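PDB 1UYN: NalP translocator from Neisseria meningitidis, which forms the outer-membrane translocator barrel of an autotransporter, a hydrophilic pore through which the protease-bearing passenger domain reaches the cell surface. Local coordinates for residues G125-G130 with T153-G158; L183-A188 with S202-T207. One frame throughout, in Å; residues are numbered along the deposited sequence.

Contact 1: G125-G130 with T153-G158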
loop_
_atom_site.group_PDB
_atom_site.type_symbol
_atom_site.label_atom_id
_atom_site.label_comp_id
_atom_site.label_asym_id
_atom_site.label_seq_id
_atom_site.Cartn_x
_atom_site.Cartn_y
_atom_site.Cartn_z
ATOM N N GLY A 125 12.519 8.079 -5.867
ATOM C CA GLY A 125 12.930 7.273 -4.726
ATOM C C GLY A 125 11.820 7.284 -3.699
ATOM O O GLY A 125 11.220 8.294 -3.464
ATOM N N LEU A 126 11.508 6.137 -3.127
ATOM C CA LEU A 126 10.469 5.980 -2.103
ATOM C C LEU A 126 11.066 5.230 -0.908
ATOM O O LEU A 126 11.900 4.363 -1.074
ATOM C CB LEU A 126 9.274 5.183 -2.648
ATOM C CG LEU A 126 8.724 5.650 -4.009
ATOM C CD1 LEU A 126 7.777 4.664 -4.609
ATOM C CD2 LEU A 126 8.046 7.002 -3.896
ATOM N N PHE A 127 10.644 5.604 0.287
ATOM C CA PHE A 127 11.046 4.922 1.514
ATOM C C PHE A 127 9.881 4.941 2.512
ATOM O O PHE A 127 9.102 5.883 2.581
ATOM C CB PHE A 127 12.264 5.609 2.120
ATOM C CG PHE A 127 12.623 5.104 3.486
ATOM C CD1 PHE A 127 13.360 3.922 3.631
ATOM C CD2 PHE A 127 12.215 5.782 4.637
ATOM C CE1 PHE A 127 13.702 3.420 4.899
ATOM C CE2 PHE A 127 12.577 5.289 5.916
ATOM C CZ PHE A 127 13.313 4.105 6.030
ATOM N N SER A 128 9.747 3.898 3.287
ATOM C CA SER A 128 8.711 3.863 4.304
ATOM C C SER A 128 9.190 3.009 5.464
ATOM O O SER A 128 9.985 2.061 5.305
ATOM C CB SER A 128 7.416 3.332 3.727
ATOM O OG SER A 128 7.517 1.933 3.526
ATOM N N TYR A 129 8.752 3.408 6.647
ATOM C CA TYR A 129 9.056 2.684 7.865
ATOM C C TYR A 129 7.738 2.666 8.559
ATOM O O TYR A 129 7.186 3.732 8.835
ATOM C CB TYR A 129 10.105 3.393 8.737
ATOM C CG TYR A 129 10.492 2.615 9.967
ATOM C CD1 TYR A 129 9.775 2.735 11.155
ATOM C CD2 TYR A 129 11.556 1.739 9.941
ATOM C CE1 TYR A 129 10.141 2.015 12.299
ATOM C CE2 TYR A 129 11.933 1.004 11.074
ATOM C CZ TYR A 129 11.233 1.143 12.260
ATOM O OH TYR A 129 11.620 0.389 13.397
ATOM N N GLY A 130 7.230 1.468 8.822
ATOM C CA GLY A 130 6.100 1.345 9.696
ATOM C C GLY A 130 6.222 0.220 10.690
ATOM O O GLY A 130 7.007 -0.712 10.535
ATOM N N THR A 153 7.917 -4.774 12.025
ATOM C CA THR A 153 8.366 -3.605 11.315
ATOM C C THR A 153 8.384 -3.995 9.882
ATOM O O THR A 153 8.773 -5.106 9.541
ATOM C CB THR A 153 9.749 -3.269 11.730
ATOM O OG1 THR A 153 9.755 -3.125 13.146
ATOM C CG2 THR A 153 10.136 -1.872 11.244
ATOM N N LEU A 154 7.917 -3.094 9.047
ATOM C CA LEU A 154 8.006 -3.244 7.613
ATOM C C LEU A 154 8.655 -2.027 7.006
ATOM O O LEU A 154 8.216 -0.907 7.246
ATOM C CB LEU A 154 6.613 -3.400 7.060
ATOM C CG LEU A 154 6.491 -3.450 5.565
ATOM C CD1 LEU A 154 7.309 -4.644 4.972
ATOM C CD2 LEU A 154 5.009 -3.531 5.274
ATOM N N MET A 155 9.691 -2.224 6.211
ATOM C CA MET A 155 10.281 -1.113 5.476
ATOM C C MET A 155 10.141 -1.295 4.006
ATOM O O MET A 155 10.232 -2.380 3.518
ATOM C CB MET A 155 11.742 -0.979 5.798
ATOM C CG MET A 155 11.896 -0.467 7.210
ATOM S SD MET A 155 13.610 -0.406 7.755
ATOM C CE MET A 155 14.549 0.085 5.941
ATOM N N GLN A 156 9.935 -0.228 3.287
ATOM C CA GLN A 156 9.935 -0.343 1.849
ATOM C C GLN A 156 10.953 0.642 1.307
ATOM O O GLN A 156 11.151 1.751 1.863
ATOM C CB GLN A 156 8.545 -0.051 1.276
ATOM C CG GLN A 156 7.430 -0.919 1.822
ATOM C CD GLN A 156 6.114 -0.273 1.570
ATOM O OE1 GLN A 156 5.945 0.914 1.864
ATOM N NE2 GLN A 156 5.170 -1.021 1.034
ATOM N N LEU A 157 11.623 0.197 0.247
ATOM C CA LEU A 157 12.462 1.042 -0.586
ATOM C C LEU A 157 12.076 0.875 -2.056
ATOM O O LEU A 157 11.894 -0.241 -2.549
ATOM C CB LEU A 157 13.920 0.654 -0.414
ATOM C CG LEU A 157 14.700 1.585 0.501
ATOM C CD1 LEU A 157 16.033 0.937 0.818
ATOM C CD2 LEU A 157 14.938 2.937 -0.235
ATOM N N GLY A 158 11.990 1.987 -2.759
ATOM C CA GLY A 158 11.442 1.995 -4.091
ATOM C C GLY A 158 12.277 2.852 -5.021
ATOM O O GLY A 158 12.788 3.918 -4.636
HETATM O O HOH W 1 6.531 0.276 5.358
#
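Leu126 to Gly130 pair with Leu154 to Gly158 as antiparallel neighbours in the wall of the 12-stranded barrel. The segments belong to the hairpin of strands 121-139 and 145-163, and their axes run 179° apart in direction. Leu126/Gly158, Ser128/Gln156 and Gly130/Leu154 are hydrogen-bonded pairs, each with two backbone N-H to O bonds. Phe127/Leu157 and Tyr129/Met155 are the non-hydrogen-bonded pairs between them.

On the outer face, Met155 touches both aromatic rings of the facing strand, one through CE and the other through CG and SD. Its CE reaches the edge of the Phe127 ring, 3.6 Å from CE1. Its SD is beside the edge of the Tyr129 ring, 4.9 Å from the ring centroid, which makes a Met-aromatic contact. The same ring meets Thr153 obliquely, with CG2 of Thr153 3.4 Å from CZ of Tyr129. At the edge of the Phe127 ring, CD1 is 4.1 Å from CG of Leu157.

The inner face is polar at its middle. OG of Ser128 lies between its own backbone N and carbonyl carbon (chi1 74°) and donates to OE1 of Gln156 at 2.5 Å. A water donates both to OG of Ser128, at 2.7 Å, and to O of Leu154, at 2.8 Å. NE2 of Gln156 bonds to O of Gln25 on helix 12-34, which fills the pore, and Leu126 packs on Leu29 of that helix.

The outer face is thus mainly apolar, consistent with a membrane setting. The inner face mixes buried Leu126 and Leu154 with Ser128, Gln156 and the water, whose polar atoms bond to one another and to the pore helix.

Contact 2: L183-A188 with S202-T207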
loop_
_atom_site.group_PDB
_atom_site.type_symbol
_atom_site.label_atom_id
_atom_site.label_comp_id
_atom_site.label_asym_id
_atom_site.label_seq_id
_atom_site.Cartn_x
_atom_site.Cartn_y
_atom_site.Cartn_z
ATOM N N LEU A 183 11.169 -5.119 3.378
ATOM C CA LEU A 183 11.886 -5.805 4.447
ATOM C C LEU A 183 10.962 -5.879 5.650
ATOM O O LEU A 183 10.593 -4.869 6.214
ATOM C CB LEU A 183 13.126 -5.013 4.809
ATOM C CG LEU A 183 14.111 -5.627 5.787
ATOM C CD1 LEU A 183 14.595 -7.032 5.348
ATOM C CD2 LEU A 183 15.266 -4.705 5.906
ATOM N N LEU A 184 10.595 -7.084 6.061
ATOM C CA LEU A 184 9.676 -7.257 7.180
ATOM C C LEU A 184 10.481 -7.916 8.274
ATOM O O LEU A 184 11.044 -8.957 8.042
ATOM C CB LEU A 184 8.509 -8.157 6.789
ATOM C CG LEU A 184 7.504 -8.326 7.945
ATOM C CD1 LEU A 184 6.154 -7.779 7.572
ATOM C CD2 LEU A 184 7.376 -9.776 8.319
ATOM N N LYS A 185 10.575 -7.288 9.435
ATOM C CA LYS A 185 11.093 -7.967 10.615
ATOM C C LYS A 185 9.881 -8.135 11.556
ATOM O O LYS A 185 9.223 -7.151 11.911
ATOM C CB LYS A 185 12.232 -7.166 11.265
ATOM C CG LYS A 185 13.354 -6.585 10.302
ATOM C CD LYS A 185 14.775 -7.162 10.596
ATOM C CE LYS A 185 15.989 -6.144 10.584
ATOM N NZ LYS A 185 15.586 -4.701 10.704
ATOM N N GLN A 186 9.522 -9.358 11.898
ATOM C CA GLN A 186 8.446 -9.604 12.847
ATOM C C GLN A 186 8.986 -10.288 14.104
ATOM O O GLN A 186 9.706 -11.275 13.986
ATOM C CB GLN A 186 7.393 -10.490 12.207
ATOM C CG GLN A 186 6.148 -10.725 13.043
ATOM C CD GLN A 186 5.047 -11.438 12.242
ATOM O OE1 GLN A 186 4.344 -10.805 11.398
ATOM N NE2 GLN A 186 4.914 -12.764 12.472
ATOM N N ASP A 187 8.609 -9.773 15.280
ATOM C CA ASP A 187 8.958 -10.359 16.573
ATOM C C ASP A 187 8.338 -11.713 16.865
ATOM O O ASP A 187 7.324 -12.127 16.315
ATOM C CB ASP A 187 8.530 -9.445 17.734
ATOM C CG ASP A 187 9.185 -8.057 17.697
ATOM O OD1 ASP A 187 10.038 -7.837 16.797
ATOM O OD2 ASP A 187 8.901 -7.143 18.533
ATOM N N ALA A 188 8.983 -12.388 17.800
ATOM C CA ALA A 188 8.435 -13.566 18.446
ATOM C C ALA A 188 7.144 -13.219 19.185
ATOM O O ALA A 188 6.931 -12.090 19.564
ATOM C CB ALA A 188 9.425 -14.115 19.415
ATOM N N SER A 202 10.723 -15.039 15.770
ATOM C CA SER A 202 10.907 -13.884 14.919
ATOM C C SER A 202 11.278 -14.296 13.538
ATOM O O SER A 202 11.766 -15.371 13.297
ATOM C CB SER A 202 11.977 -12.940 15.461
ATOM O OG SER A 202 13.233 -13.584 15.476
ATOM N N LEU A 203 11.082 -13.367 12.648
ATOM C CA LEU A 203 11.066 -13.626 11.258
ATOM C C LEU A 203 11.568 -12.333 10.555
ATOM O O LEU A 203 11.061 -11.284 10.810
ATOM C CB LEU A 203 9.616 -13.927 10.852
ATOM C CG LEU A 203 9.373 -13.939 9.343
ATOM C CD1 LEU A 203 10.016 -15.234 8.841
ATOM C CD2 LEU A 203 7.914 -13.872 9.003
ATOM N N THR A 204 12.597 -12.458 9.726
ATOM C CA THR A 204 13.015 -11.444 8.798
ATOM C C THR A 204 12.701 -11.922 7.388
ATOM O O THR A 204 13.021 -13.038 7.039
ATOM C CB THR A 204 14.515 -11.230 8.909
ATOM O OG1 THR A 204 14.824 -10.447 10.075
ATOM C CG2 THR A 204 14.959 -10.330 7.777
ATOM N N GLU A 205 12.112 -11.085 6.543
ATOM C CA GLU A 205 11.878 -11.523 5.163
ATOM C C GLU A 205 11.916 -10.349 4.171
ATOM O O GLU A 205 11.152 -9.414 4.277
ATOM C CB GLU A 205 10.589 -12.303 5.115
ATOM C CG GLU A 205 10.096 -12.723 3.758
ATOM C CD GLU A 205 10.722 -13.991 3.240
ATOM O OE1 GLU A 205 11.555 -14.584 3.955
ATOM O OE2 GLU A 205 10.376 -14.380 2.088
ATOM N N GLY A 206 12.818 -10.409 3.205
ATOM C CA GLY A 206 12.960 -9.378 2.228
ATOM C C GLY A 206 12.491 -9.800 0.855
ATOM O O GLY A 206 13.036 -10.801 0.317
ATOM N N THR A 207 11.584 -8.995 0.248
ATOM C CA THR A 207 11.017 -9.293 -1.050
ATOM C C THR A 207 11.130 -8.130 -2.076
ATOM O O THR A 207 10.629 -7.022 -1.882
ATOM C CB THR A 207 9.553 -9.670 -0.866
ATOM O OG1 THR A 207 9.428 -10.750 0.058
ATOM C CG2 THR A 207 8.980 -10.273 -2.132
#
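Leu184 and Gln186 face Glu205 and Leu203 across two hydrogen-bonded antiparallel pairs. The strand axes of 183-186 and 203-207 approach to 4.7 Å, with directions 174° apart. N of Leu184 bonds to O of Glu205, and N of Glu205 to O of Leu184. The bond from N of Gln186 to O of Leu203 is 2.7 Å long and nearly straight, and N of Leu203 returns one to O of Gln186. After Gln186 the strand is interrupted, and Asp187 and Ala188 form no regular pair with 202-207. CA of Ser202 still makes a CH contact to O of Gln186 at 3.0 Å.

These residues join strands 172-192 and 199-219, consecutive strands of the autotransporter barrel that form a beta hairpin. Apart from Leu183, they lie beyond the membrane-spanning parts of the two strands, 173-183 and 209-219. On the outer face, Lys185 and Thr204 run alongside each other in the same direction. CD of Lys185 passes 3.3 Å from OG1 of Thr204, and the lysine chain bends off beyond it. Next to them, CD1 of Leu183 meets CG2 of Thr204 at 4.1 Å.

On the inner face, Leu184 and Leu203 each hold CG anti to the backbone N (chi1 -179° and 168°), and their CD2 atoms meet at 4.2 Å. Here the polar ends turn to other partners. OE1 of Gln186 bonds to OH of Tyr132 and to OG1 of Thr18 on helix 12-34. OE2 of Glu205 accepts from N of Asp240.

Contacts 1 and 2 are two hairpins of one barrel sheet, with the pairing of strands 145-163 and 172-192 between them. There N of Thr153 and N of Met155 probably bond to O of Lys185 and O of Leu183. Contact 1 is partly buried; contact 2 is a surface contact, with five of its eleven touching residues exposed. Their centres lie about 11 Å and 18 Å from the chain centre. Contact 1 is largely within the membrane spans, and its outer face is aromatic and sulfur-bearing. Contact 2 is mostly beyond them, consistent with lysine and threonine on its outer face. Inside, both reach helix 12-34 through a glutamine.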